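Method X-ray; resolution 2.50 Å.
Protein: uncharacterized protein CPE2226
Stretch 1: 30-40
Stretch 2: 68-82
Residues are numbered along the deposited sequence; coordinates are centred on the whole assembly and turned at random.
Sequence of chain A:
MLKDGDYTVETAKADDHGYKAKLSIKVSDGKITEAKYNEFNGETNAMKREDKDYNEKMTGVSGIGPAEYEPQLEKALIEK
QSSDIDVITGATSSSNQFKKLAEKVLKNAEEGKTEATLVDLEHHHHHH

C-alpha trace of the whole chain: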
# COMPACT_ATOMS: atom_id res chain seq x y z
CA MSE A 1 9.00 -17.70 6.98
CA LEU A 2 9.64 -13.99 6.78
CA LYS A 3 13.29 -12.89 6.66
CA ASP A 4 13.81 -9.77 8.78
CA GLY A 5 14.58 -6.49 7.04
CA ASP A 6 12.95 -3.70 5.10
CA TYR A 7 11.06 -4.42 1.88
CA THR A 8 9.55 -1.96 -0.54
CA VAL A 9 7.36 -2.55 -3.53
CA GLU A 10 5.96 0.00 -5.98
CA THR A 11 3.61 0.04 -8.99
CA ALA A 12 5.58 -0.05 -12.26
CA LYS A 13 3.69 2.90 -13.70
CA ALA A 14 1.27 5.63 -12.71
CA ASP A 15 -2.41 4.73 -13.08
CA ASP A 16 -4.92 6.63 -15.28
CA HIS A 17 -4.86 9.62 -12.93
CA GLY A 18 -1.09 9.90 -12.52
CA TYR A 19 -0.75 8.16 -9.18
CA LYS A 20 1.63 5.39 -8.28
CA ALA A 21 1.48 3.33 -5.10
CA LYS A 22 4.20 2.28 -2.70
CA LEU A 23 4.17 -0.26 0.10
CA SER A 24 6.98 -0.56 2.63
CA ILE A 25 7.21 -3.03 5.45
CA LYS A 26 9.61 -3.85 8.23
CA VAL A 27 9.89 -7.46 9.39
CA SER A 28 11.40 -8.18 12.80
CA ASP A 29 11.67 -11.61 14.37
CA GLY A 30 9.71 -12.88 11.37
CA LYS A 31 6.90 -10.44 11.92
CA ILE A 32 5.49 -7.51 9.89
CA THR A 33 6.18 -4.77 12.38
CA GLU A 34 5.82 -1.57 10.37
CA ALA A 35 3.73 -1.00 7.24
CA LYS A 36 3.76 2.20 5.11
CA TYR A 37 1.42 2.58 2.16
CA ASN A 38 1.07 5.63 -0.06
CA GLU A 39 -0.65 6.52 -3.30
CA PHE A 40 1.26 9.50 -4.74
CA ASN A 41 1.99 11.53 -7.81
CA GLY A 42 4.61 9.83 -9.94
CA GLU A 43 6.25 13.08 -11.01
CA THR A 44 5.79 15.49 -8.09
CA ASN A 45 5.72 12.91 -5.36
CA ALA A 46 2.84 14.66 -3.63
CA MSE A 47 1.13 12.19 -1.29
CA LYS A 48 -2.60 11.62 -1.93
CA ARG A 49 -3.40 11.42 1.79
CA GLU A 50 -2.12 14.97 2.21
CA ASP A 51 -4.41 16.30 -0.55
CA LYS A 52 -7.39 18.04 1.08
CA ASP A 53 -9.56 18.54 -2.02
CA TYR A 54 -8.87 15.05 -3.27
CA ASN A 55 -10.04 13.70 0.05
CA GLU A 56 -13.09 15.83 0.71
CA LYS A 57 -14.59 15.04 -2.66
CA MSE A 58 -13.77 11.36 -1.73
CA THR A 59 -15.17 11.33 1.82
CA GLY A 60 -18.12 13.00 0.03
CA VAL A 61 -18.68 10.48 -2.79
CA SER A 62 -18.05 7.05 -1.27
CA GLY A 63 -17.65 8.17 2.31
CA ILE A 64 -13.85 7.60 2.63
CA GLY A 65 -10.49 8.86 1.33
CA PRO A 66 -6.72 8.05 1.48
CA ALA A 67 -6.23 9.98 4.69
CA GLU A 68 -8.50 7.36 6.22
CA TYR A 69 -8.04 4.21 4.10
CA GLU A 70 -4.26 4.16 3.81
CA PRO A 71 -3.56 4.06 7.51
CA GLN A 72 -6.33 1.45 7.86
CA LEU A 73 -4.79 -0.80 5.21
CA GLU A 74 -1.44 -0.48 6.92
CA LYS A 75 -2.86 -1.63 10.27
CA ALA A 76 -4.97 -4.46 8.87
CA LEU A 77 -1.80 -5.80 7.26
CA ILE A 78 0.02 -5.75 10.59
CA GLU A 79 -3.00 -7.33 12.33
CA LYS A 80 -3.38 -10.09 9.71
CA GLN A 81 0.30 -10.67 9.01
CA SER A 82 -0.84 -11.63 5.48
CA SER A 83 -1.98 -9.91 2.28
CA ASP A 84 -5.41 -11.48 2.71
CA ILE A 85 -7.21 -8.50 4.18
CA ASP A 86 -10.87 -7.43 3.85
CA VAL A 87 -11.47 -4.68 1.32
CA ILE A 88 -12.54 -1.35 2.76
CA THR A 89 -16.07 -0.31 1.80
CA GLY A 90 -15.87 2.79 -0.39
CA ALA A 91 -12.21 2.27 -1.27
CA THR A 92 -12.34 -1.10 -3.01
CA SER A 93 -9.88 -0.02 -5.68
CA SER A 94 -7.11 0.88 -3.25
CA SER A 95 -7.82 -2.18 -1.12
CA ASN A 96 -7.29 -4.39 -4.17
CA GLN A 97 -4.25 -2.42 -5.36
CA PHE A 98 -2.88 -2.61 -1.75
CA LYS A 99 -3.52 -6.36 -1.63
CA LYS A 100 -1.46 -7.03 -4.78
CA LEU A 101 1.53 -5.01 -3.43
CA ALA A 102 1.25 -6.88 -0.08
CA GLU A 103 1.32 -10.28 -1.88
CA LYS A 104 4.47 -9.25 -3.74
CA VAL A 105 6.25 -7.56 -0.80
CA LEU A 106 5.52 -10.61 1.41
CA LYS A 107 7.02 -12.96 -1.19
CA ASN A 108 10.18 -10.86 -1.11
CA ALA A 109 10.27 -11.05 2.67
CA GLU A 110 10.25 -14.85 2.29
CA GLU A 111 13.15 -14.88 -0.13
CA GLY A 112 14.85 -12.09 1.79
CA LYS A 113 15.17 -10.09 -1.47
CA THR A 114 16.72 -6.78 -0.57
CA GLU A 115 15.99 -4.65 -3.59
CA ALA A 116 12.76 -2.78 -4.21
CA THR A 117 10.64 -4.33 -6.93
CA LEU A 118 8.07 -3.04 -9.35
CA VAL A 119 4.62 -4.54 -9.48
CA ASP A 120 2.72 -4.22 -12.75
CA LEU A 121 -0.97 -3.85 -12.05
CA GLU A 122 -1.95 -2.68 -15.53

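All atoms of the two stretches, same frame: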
# COMPACT_ATOMS: atom_id res chain seq x y z
N GLY A 30 10.68 -12.26 12.28
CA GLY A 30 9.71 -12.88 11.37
C GLY A 30 8.33 -12.26 11.39
O GLY A 30 7.36 -12.87 10.94
N LYS A 31 8.22 -11.03 11.87
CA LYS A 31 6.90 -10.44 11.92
C LYS A 31 6.79 -9.07 11.26
O LYS A 31 7.69 -8.24 11.41
CB LYS A 31 6.45 -10.35 13.40
CG LYS A 31 6.26 -11.72 14.05
CD LYS A 31 5.68 -11.62 15.46
CE LYS A 31 5.99 -12.87 16.29
NZ LYS A 31 5.81 -12.68 17.78
N ILE A 32 5.71 -8.85 10.49
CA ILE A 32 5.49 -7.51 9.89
C ILE A 32 5.25 -6.62 11.11
O ILE A 32 4.29 -6.80 11.86
CB ILE A 32 4.27 -7.38 8.98
CG1 ILE A 32 4.35 -8.33 7.78
CG2 ILE A 32 4.25 -5.95 8.45
CD1 ILE A 32 3.04 -8.42 7.01
N THR A 33 6.10 -5.62 11.21
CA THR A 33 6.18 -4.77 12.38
C THR A 33 5.85 -3.32 12.08
O THR A 33 5.36 -2.59 12.94
CB THR A 33 7.62 -4.98 12.93
OG1 THR A 33 7.60 -5.34 14.32
CG2 THR A 33 8.47 -3.76 12.67
N GLU A 34 6.15 -2.90 10.86
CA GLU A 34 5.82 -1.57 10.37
C GLU A 34 5.28 -1.75 8.95
O GLU A 34 5.74 -2.62 8.20
CB GLU A 34 7.05 -0.66 10.29
CG GLU A 34 7.96 -0.64 11.51
CD GLU A 34 7.52 0.34 12.58
OE1 GLU A 34 6.91 1.39 12.23
OE2 GLU A 34 7.80 0.07 13.77
N ALA A 35 4.30 -0.95 8.58
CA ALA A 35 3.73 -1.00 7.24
C ALA A 35 3.40 0.43 6.78
O ALA A 35 2.64 1.13 7.45
CB ALA A 35 2.49 -1.87 7.23
N LYS A 36 4.00 0.86 5.66
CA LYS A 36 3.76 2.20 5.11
C LYS A 36 3.24 2.16 3.68
O LYS A 36 3.93 1.73 2.76
CB LYS A 36 5.04 3.07 5.19
CG LYS A 36 4.82 4.55 4.79
CD LYS A 36 5.71 5.52 5.59
CE LYS A 36 6.49 6.52 4.72
NZ LYS A 36 5.65 7.48 3.93
N TYR A 37 2.01 2.61 3.49
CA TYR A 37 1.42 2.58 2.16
C TYR A 37 0.97 3.96 1.68
O TYR A 37 0.19 4.62 2.36
CB TYR A 37 0.24 1.59 2.11
CG TYR A 37 -0.57 1.63 0.84
CD1 TYR A 37 -0.13 0.96 -0.31
CD2 TYR A 37 -1.77 2.32 0.77
CE1 TYR A 37 -0.87 0.99 -1.49
CE2 TYR A 37 -2.52 2.36 -0.40
CZ TYR A 37 -2.07 1.69 -1.53
OH TYR A 37 -2.80 1.71 -2.69
N ASN A 38 1.44 4.36 0.51
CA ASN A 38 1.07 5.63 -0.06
C ASN A 38 0.79 5.64 -1.55
O ASN A 38 1.57 5.10 -2.34
CB ASN A 38 2.19 6.67 0.14
CG ASN A 38 2.35 7.10 1.57
OD1 ASN A 38 1.54 7.85 2.10
ND2 ASN A 38 3.40 6.61 2.21
N GLU A 39 -0.35 6.23 -1.90
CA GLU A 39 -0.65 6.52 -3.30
C GLU A 39 -0.03 7.94 -3.44
O GLU A 39 -0.03 8.74 -2.51
CB GLU A 39 -2.13 6.49 -3.58
CG GLU A 39 -2.66 5.05 -3.41
CD GLU A 39 -4.17 4.95 -3.28
OE1 GLU A 39 -4.84 6.00 -3.33
OE2 GLU A 39 -4.68 3.82 -3.12
N PHE A 40 0.53 8.24 -4.60
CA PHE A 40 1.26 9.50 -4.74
C PHE A 40 1.52 9.83 -6.19
O PHE A 40 1.51 8.97 -7.06
CB PHE A 40 2.59 9.39 -3.96
CG PHE A 40 3.58 8.42 -4.56
CD1 PHE A 40 4.58 8.88 -5.43
CD2 PHE A 40 3.52 7.06 -4.26
CE1 PHE A 40 5.51 7.99 -5.99
CE2 PHE A 40 4.44 6.17 -4.82
CZ PHE A 40 5.44 6.64 -5.69
N GLU A 68 -7.93 8.41 5.40
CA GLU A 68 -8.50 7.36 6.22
C GLU A 68 -8.11 5.93 5.76
O GLU A 68 -7.62 5.14 6.57
CB GLU A 68 -10.03 7.44 6.22
CG GLU A 68 -10.54 8.87 6.22
CD GLU A 68 -12.01 8.99 6.59
OE1 GLU A 68 -12.88 8.65 5.75
OE2 GLU A 68 -12.29 9.44 7.73
N TYR A 69 -8.30 5.59 4.48
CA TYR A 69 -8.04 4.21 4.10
C TYR A 69 -6.61 3.74 4.12
O TYR A 69 -6.38 2.57 4.45
CB TYR A 69 -8.73 3.80 2.75
CG TYR A 69 -8.28 4.46 1.46
CD1 TYR A 69 -7.00 4.26 0.95
CD2 TYR A 69 -9.16 5.25 0.72
CE1 TYR A 69 -6.62 4.85 -0.26
CE2 TYR A 69 -8.78 5.83 -0.46
CZ TYR A 69 -7.52 5.63 -0.95
OH TYR A 69 -7.18 6.27 -2.11
N GLU A 70 -5.64 4.62 3.85
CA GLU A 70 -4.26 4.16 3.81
C GLU A 70 -3.75 3.74 5.16
O GLU A 70 -3.10 2.71 5.27
CB GLU A 70 -3.32 5.21 3.17
CG GLU A 70 -3.64 5.46 1.69
CD GLU A 70 -2.70 6.45 1.06
OE1 GLU A 70 -2.04 7.20 1.83
OE2 GLU A 70 -2.63 6.50 -0.18
N PRO A 71 -4.05 4.52 6.21
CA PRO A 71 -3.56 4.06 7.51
C PRO A 71 -4.33 2.81 7.94
O PRO A 71 -3.79 1.97 8.66
CB PRO A 71 -3.79 5.26 8.43
CG PRO A 71 -3.96 6.44 7.49
CD PRO A 71 -4.64 5.86 6.29
N GLN A 72 -5.58 2.67 7.51
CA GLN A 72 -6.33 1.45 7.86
C GLN A 72 -5.71 0.22 7.22
O GLN A 72 -5.51 -0.80 7.90
CB GLN A 72 -7.80 1.57 7.46
CG GLN A 72 -8.54 2.50 8.41
CD GLN A 72 -10.00 2.70 8.06
OE1 GLN A 72 -10.66 1.80 7.55
NE2 GLN A 72 -10.52 3.89 8.38
N LEU A 73 -5.38 0.31 5.93
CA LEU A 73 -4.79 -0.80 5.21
C LEU A 73 -3.48 -1.22 5.86
O LEU A 73 -3.19 -2.42 6.00
CB LEU A 73 -4.59 -0.41 3.74
CG LEU A 73 -5.91 -0.14 3.01
CD1 LEU A 73 -5.67 0.60 1.73
CD2 LEU A 73 -6.62 -1.45 2.75
N GLU A 74 -2.70 -0.23 6.27
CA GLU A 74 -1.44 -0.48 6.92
C GLU A 74 -1.64 -1.32 8.18
O GLU A 74 -0.94 -2.32 8.39
CB GLU A 74 -0.76 0.84 7.32
CG GLU A 74 -0.29 1.71 6.15
CD GLU A 74 0.31 3.03 6.62
OE1 GLU A 74 0.33 3.27 7.84
OE2 GLU A 74 0.76 3.83 5.78
N LYS A 75 -2.61 -0.93 9.01
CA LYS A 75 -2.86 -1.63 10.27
C LYS A 75 -3.40 -3.03 10.07
O LYS A 75 -2.95 -3.97 10.73
CB LYS A 75 -3.81 -0.83 11.15
CG LYS A 75 -3.30 0.52 11.55
CD LYS A 75 -4.39 1.27 12.30
CE LYS A 75 -4.23 2.78 12.19
NZ LYS A 75 -5.14 3.39 11.15
N ALA A 76 -4.36 -3.17 9.17
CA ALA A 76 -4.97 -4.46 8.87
C ALA A 76 -3.92 -5.45 8.41
O ALA A 76 -4.02 -6.64 8.67
CB ALA A 76 -6.04 -4.32 7.79
N LEU A 77 -2.90 -4.95 7.73
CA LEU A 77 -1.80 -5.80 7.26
C LEU A 77 -1.03 -6.30 8.47
O LEU A 77 -0.72 -7.48 8.59
CB LEU A 77 -0.87 -5.00 6.35
CG LEU A 77 0.34 -5.76 5.78
CD1 LEU A 77 -0.12 -7.01 5.02
CD2 LEU A 77 1.14 -4.85 4.88
N ILE A 78 -0.72 -5.38 9.39
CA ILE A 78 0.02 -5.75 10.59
C ILE A 78 -0.79 -6.69 11.48
O ILE A 78 -0.24 -7.62 12.06
CB ILE A 78 0.45 -4.48 11.35
CG1 ILE A 78 1.41 -3.70 10.44
CG2 ILE A 78 1.10 -4.84 12.69
CD1 ILE A 78 1.80 -2.34 10.95
N GLU A 79 -2.10 -6.48 11.54
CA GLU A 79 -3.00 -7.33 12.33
C GLU A 79 -3.15 -8.72 11.70
O GLU A 79 -3.22 -9.72 12.41
CB GLU A 79 -4.39 -6.68 12.44
CG GLU A 79 -5.43 -7.49 13.23
CD GLU A 79 -5.15 -7.54 14.72
OE1 GLU A 79 -5.54 -6.59 15.45
OE2 GLU A 79 -4.53 -8.53 15.18
N LYS A 80 -3.20 -8.80 10.38
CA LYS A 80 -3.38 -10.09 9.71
C LYS A 80 -2.10 -10.83 9.42
O LYS A 80 -2.10 -12.05 9.24
CB LYS A 80 -4.11 -9.89 8.38
CG LYS A 80 -5.58 -9.55 8.50
CD LYS A 80 -6.45 -10.72 8.06
CE LYS A 80 -7.90 -10.48 8.43
NZ LYS A 80 -8.79 -11.57 7.93
N GLN A 81 -1.00 -10.09 9.36
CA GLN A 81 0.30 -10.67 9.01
C GLN A 81 0.25 -11.39 7.65
O GLN A 81 1.09 -12.23 7.36
CB GLN A 81 0.83 -11.61 10.11
CG GLN A 81 1.17 -10.89 11.43
CD GLN A 81 2.32 -9.91 11.31
OE1 GLN A 81 3.41 -10.25 10.84
NE2 GLN A 81 2.10 -8.68 11.77
N SER A 82 -0.76 -11.08 6.83
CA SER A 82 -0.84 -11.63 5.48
C SER A 82 -1.54 -10.62 4.57
O SER A 82 -2.20 -9.70 5.05
CB SER A 82 -1.60 -12.95 5.42
OG SER A 82 -2.99 -12.73 5.59
O HOH W 1 -0.89 8.74 0.07

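The strand 32-40 and the helix 68-80 pack as a close, nearly antiparallel pair, their N-to-C directions 149° apart and their axes approaching to 7.6 Å. The contact buries 716 Å² in all. Register follows the helix turn by turn: I32 lies opposite I78, A35 opposite E74 and Y37 opposite E70.

Shape complementarity is clearest around A35. Its methyl group, directed toward the helix, leaves a shallow place on the strand that larger helix side chains fill: A35 CB lies 3.8 Å from I78 CD1 and 4.0 Å from L77 CD2, and the CA atoms of A35 and E74 come within 5.2 Å. I32 is the bump on the strand, packing against L77 and I78. It points toward the helix; I32 CD1 lies 4.0 Å from L77 CG and I32 CG2 4.1 Å from I78 CG1, so that L77 and I78 each touch both I32 and A35. Farther along, the Y37 ring receives the aliphatic part of E70 at its edge, Y37 CD2 to E70 CG 3.8 Å, while Y37 CE2 meets L73 CD1 at 4.2 Å.

Next to this apolar patch, polar side chains of the helix bond to the strand backbone. E74 OE2 accepts a hydrogen bond from Y37 N (2.9 Å), and one turn earlier E70 OE2 accepts one from E39 N (2.9 Å); the two carboxylates thus serve alternate strand amides. Beyond the helix, Q81 adopts positive phi and its side-chain amide pairs with both the N and the O of I32: I32 N donates to Q81 OE1 (2.7 Å), and Q81 NE2 donates to I32 O (2.9 Å).

At the other end, Y69 OH donates to E39 OE1 (2.7 Å), and Y37 OH donates to E39 OE2 (2.9 Å), so two phenols hold one carboxylate. Water 1 sits between the stretches, its O 2.7 Å from E39 O and 2.6 Å from E70 OE1.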